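Local structure of omega transaminase (5LHA) at residues D245-L250 / R280-A285. The protein catalyses PLP-dependent transfer of amino groups as an omega (amine) transaminase of class III, its cofactor cycling through the pyridoxamine phosphate form. Sequence-based numbering, arbitrary orientation.
Sequences DYWPRL and RGWGVA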
ATOM      1  N   ASP A 245     -11.764 -32.153 -10.290  1.00 37.65           N
ATOM      2  CA  ASP A 245     -12.862 -31.203 -10.395  1.00 39.07           C
ATOM      3  C   ASP A 245     -12.515 -29.813  -9.867  1.00 36.12           C
ATOM      4  O   ASP A 245     -13.359 -28.915  -9.938  1.00 36.53           O
ATOM      5  CB  ASP A 245     -14.098 -31.754  -9.675  1.00 44.84           C
ATOM      6  CG  ASP A 245     -13.791 -32.224  -8.268  1.00 50.05           C
ATOM      7  OD1 ASP A 245     -12.602 -32.461  -7.966  1.00 51.31           O
ATOM      8  OD2 ASP A 245     -14.736 -32.349  -7.461  1.00 52.84           O
ATOM      9  N   TYR A 246     -11.310 -29.608  -9.330  1.00 34.16           N
ATOM     10  CA  TYR A 246     -10.979 -28.307  -8.751  1.00 35.33           C
ATOM     11  C   TYR A 246     -10.898 -27.207  -9.809  1.00 33.44           C
ATOM     12  O   TYR A 246     -11.517 -26.146  -9.658  1.00 30.98           O
ATOM     13  CB  TYR A 246      -9.674 -28.385  -7.962  1.00 36.54           C
ATOM     14  CG  TYR A 246      -9.270 -27.041  -7.389  1.00 35.57           C
ATOM     15  CD1 TYR A 246      -9.993 -26.463  -6.351  1.00 33.82           C
ATOM     16  CD2 TYR A 246      -8.170 -26.350  -7.885  1.00 35.28           C
ATOM     17  CE1 TYR A 246      -9.634 -25.236  -5.822  1.00 32.41           C
ATOM     18  CE2 TYR A 246      -7.800 -25.124  -7.358  1.00 33.57           C
ATOM     19  CZ  TYR A 246      -8.536 -24.574  -6.327  1.00 32.73           C
ATOM     20  OH  TYR A 246      -8.170 -23.354  -5.803  1.00 31.72           O
ATOM     21  N   TRP A 247     -10.093 -27.408 -10.856  1.00 34.38           N
ATOM     22  CA  TRP A 247      -9.922 -26.356 -11.855  1.00 34.23           C
ATOM     23  C   TRP A 247     -11.209 -26.065 -12.627  1.00 34.71           C
ATOM     24  O   TRP A 247     -11.492 -24.892 -12.906  1.00 35.59           O
ATOM     25  CB  TRP A 247      -8.772 -26.690 -12.813  1.00 34.70           C
ATOM     26  CG  TRP A 247      -7.459 -26.132 -12.323  1.00 34.36           C
ATOM     27  CD1 TRP A 247      -6.650 -26.663 -11.356  1.00 33.49           C
ATOM     28  CD2 TRP A 247      -6.840 -24.904 -12.732  1.00 33.24           C
ATOM     29  NE1 TRP A 247      -5.556 -25.853 -11.158  1.00 32.80           N
ATOM     30  CE2 TRP A 247      -5.650 -24.767 -11.986  1.00 33.03           C
ATOM     31  CE3 TRP A 247      -7.171 -23.914 -13.659  1.00 31.76           C
ATOM     32  CZ2 TRP A 247      -4.786 -23.684 -12.149  1.00 32.76           C
ATOM     33  CZ3 TRP A 247      -6.318 -22.840 -13.818  1.00 31.32           C
ATOM     34  CH2 TRP A 247      -5.140 -22.730 -13.064  1.00 32.81           C
ATOM     35  N   PRO A 248     -12.017 -27.071 -12.991  1.00 35.77           N
ATOM     36  CA  PRO A 248     -13.336 -26.746 -13.568  1.00 37.42           C
ATOM     37  C   PRO A 248     -14.221 -25.907 -12.655  1.00 35.94           C
ATOM     38  O   PRO A 248     -14.920 -25.006 -13.137  1.00 33.32           O
ATOM     39  CB  PRO A 248     -13.939 -28.131 -13.841  1.00 38.40           C
ATOM     40  CG  PRO A 248     -12.746 -28.988 -14.105  1.00 37.76           C
ATOM     41  CD  PRO A 248     -11.694 -28.503 -13.161  1.00 36.51           C
ATOM     42  N   ARG A 249     -14.223 -26.175 -11.349  1.00 36.66           N
ATOM     43  CA  ARG A 249     -15.015 -25.353 -10.441  1.00 36.72           C
ATOM     44  C   ARG A 249     -14.340 -24.028 -10.131  1.00 36.24           C
ATOM     45  O   ARG A 249     -15.006 -23.105  -9.649  1.00 34.58           O
ATOM     46  CB  ARG A 249     -15.301 -26.116  -9.150  1.00 37.23           C
ATOM     47  CG  ARG A 249     -16.141 -27.365  -9.354  1.00 37.45           C
ATOM     48  CD  ARG A 249     -16.569 -27.956  -8.027  1.00 37.52           C
ATOM     49  NE  ARG A 249     -17.307 -26.980  -7.223  1.00 37.29           N
ATOM     50  CZ  ARG A 249     -17.952 -27.265  -6.094  1.00 36.72           C
ATOM     51  NH1 ARG A 249     -17.959 -28.507  -5.618  1.00 35.02           N
ATOM     52  NH2 ARG A 249     -18.592 -26.304  -5.440  1.00 38.17           N
ATOM     53  N   LEU A 250     -13.032 -23.923 -10.387  1.00 36.85           N
ATOM     54  CA  LEU A 250     -12.361 -22.628 -10.379  1.00 35.76           C
ATOM     55  C   LEU A 250     -12.881 -21.748 -11.507  1.00 37.11           C
ATOM     56  O   LEU A 250     -13.298 -20.606 -11.283  1.00 35.72           O
ATOM     57  CB  LEU A 250     -10.857 -22.840 -10.513  1.00 34.20           C
ATOM     58  CG  LEU A 250      -9.920 -21.850  -9.836  1.00 33.74           C
ATOM     59  CD1 LEU A 250     -10.262 -21.747  -8.364  1.00 33.75           C
ATOM     60  CD2 LEU A 250      -8.490 -22.312 -10.032  1.00 33.76           C
ATOM     61  N   ARG A 280      -5.728 -27.073 -20.003  1.00 30.16           N
ATOM     62  CA  ARG A 280      -6.407 -27.934 -20.963  1.00 30.85           C
ATOM     63  C   ARG A 280      -6.543 -29.360 -20.442  1.00 33.11           C
ATOM     64  O   ARG A 280      -7.573 -30.012 -20.655  1.00 33.38           O
ATOM     65  CB  ARG A 280      -5.647 -27.919 -22.292  1.00 30.94           C
ATOM     66  CG  ARG A 280      -6.329 -28.700 -23.401  1.00 29.40           C
ATOM     67  CD  ARG A 280      -5.479 -28.751 -24.655  1.00 30.30           C
ATOM     68  NE  ARG A 280      -5.308 -27.414 -25.215  1.00 29.50           N
ATOM     69  CZ  ARG A 280      -4.542 -27.116 -26.259  1.00 28.19           C
ATOM     70  NH1 ARG A 280      -3.863 -28.067 -26.900  1.00 28.14           N
ATOM     71  NH2 ARG A 280      -4.466 -25.856 -26.669  1.00 28.40           N
ATOM     72  N   GLY A 281      -5.517 -29.861 -19.747  1.00 34.82           N
ATOM     73  CA  GLY A 281      -5.573 -31.226 -19.249  1.00 34.85           C
ATOM     74  C   GLY A 281      -6.679 -31.442 -18.239  1.00 34.79           C
ATOM     75  O   GLY A 281      -7.177 -32.560 -18.087  1.00 34.00           O
ATOM     76  N   TRP A 282      -7.071 -30.381 -17.536  1.00 36.85           N
ATOM     77  CA  TRP A 282      -8.220 -30.367 -16.636  1.00 38.20           C
ATOM     78  C   TRP A 282      -9.518 -29.983 -17.334  1.00 43.62           C
ATOM     79  O   TRP A 282     -10.547 -29.866 -16.662  1.00 44.57           O
ATOM     80  CB  TRP A 282      -7.965 -29.400 -15.477  1.00 34.49           C
ATOM     81  CG  TRP A 282      -6.780 -29.768 -14.625  1.00 31.05           C
ATOM     82  CD1 TRP A 282      -5.712 -28.972 -14.326  1.00 29.93           C
ATOM     83  CD2 TRP A 282      -6.561 -31.008 -13.934  1.00 29.90           C
ATOM     84  NE1 TRP A 282      -4.829 -29.645 -13.511  1.00 28.66           N
ATOM     85  CE2 TRP A 282      -5.329 -30.895 -13.255  1.00 29.61           C
ATOM     86  CE3 TRP A 282      -7.284 -32.201 -13.826  1.00 28.70           C
ATOM     87  CZ2 TRP A 282      -4.808 -31.931 -12.479  1.00 30.51           C
ATOM     88  CZ3 TRP A 282      -6.762 -33.230 -13.059  1.00 28.31           C
ATOM     89  CH2 TRP A 282      -5.540 -33.087 -12.394  1.00 30.46           C
ATOM     90  N   GLY A 283      -9.482 -29.748 -18.647  1.00 47.66           N
ATOM     91  CA  GLY A 283     -10.669 -29.385 -19.399  1.00 48.40           C
ATOM     92  C   GLY A 283     -11.107 -27.951 -19.245  1.00 48.70           C
ATOM     93  O   GLY A 283     -12.300 -27.660 -19.362  1.00 51.26           O
ATOM     94  N   VAL A 284     -10.165 -27.032 -19.047  1.00 43.52           N
ATOM     95  CA  VAL A 284     -10.466 -25.656 -18.673  1.00 38.89           C
ATOM     96  C   VAL A 284      -9.735 -24.696 -19.600  1.00 35.97           C
ATOM     97  O   VAL A 284      -8.572 -24.920 -19.953  1.00 34.70           O
ATOM     98  CB  VAL A 284     -10.084 -25.392 -17.200  1.00 36.89           C
ATOM     99  CG1 VAL A 284      -9.970 -23.908 -16.923  1.00 35.01           C
ATOM    100  CG2 VAL A 284     -11.117 -26.020 -16.282  1.00 37.47           C
ATOM    101  N   ALA A 285     -10.447 -23.654 -20.036  1.00 32.77           N
ATOM    102  CA  ALA A 285      -9.872 -22.548 -20.783  1.00 28.94           C
ATOM    103  C   ALA A 285      -9.716 -21.349 -19.859  1.00 27.55           C
ATOM    104  O   ALA A 285     -10.724 -20.728 -19.486  1.00 23.96           O
ATOM    105  CB  ALA A 285     -10.748 -22.186 -21.979  1.00 27.81           C
TER
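Trp247 and Trp282 meet through their CB atoms and the five-membered halves of their indoles. The planes are close to parallel, 10° apart, but the ring centroids lie 4.9 Å from each other and are displaced so far along their planes that little of one ring lies over the other, a strongly offset pair in which the two side chains cross at about a right angle. Trp247 CD1 and Trp282 CD1 are 3.9 Å apart, a distance matched by the two CB atoms, with Trp282 CD1 over one face of the Trp247 ring. Within the helix, Leu250 CD2 stands 4.0 Å above the centre of a Trp247 face, and Trp282 NE1 is hydrogen-bonded to Pro232 O, which would restrict rotation of the second indole.

The aliphatic contacts centre on Val284. Its CG2, anti to the carbonyl carbon, reaches the peptide joining Trp247 to Pro248, lying 3.6 Å from Pro248 N, while CG1 sits near the plane of the Trp247 ring at its edge. Pro248 packs its CG 4.0 Å from Val284 CG2 and 3.5 Å from Trp282 O, a van der Waals approach. Replacing Pro248 by an alanine would probably leave a gap beside Val284 CG2 and Trp282 O, where ring atoms CG and CD now pack.

No hydrogen bond joins the two segments, so apolar packing carries the contact, with 239 Å² buried. The turn presenting Trp282 and Val284 is a Schellman motif: Gly283, at phi 78°, leaves helix 278-281, and its N bonds to Arg280 O. Helix 246-256 and this helix end are thereby joined in the large domain of a fold type I aminotransferase, where strands 260-264 and 288-291 are parallel neighbours in the seven-stranded mixed sheet and the Trp247 side chain lies about 10 Å from the bound PMP.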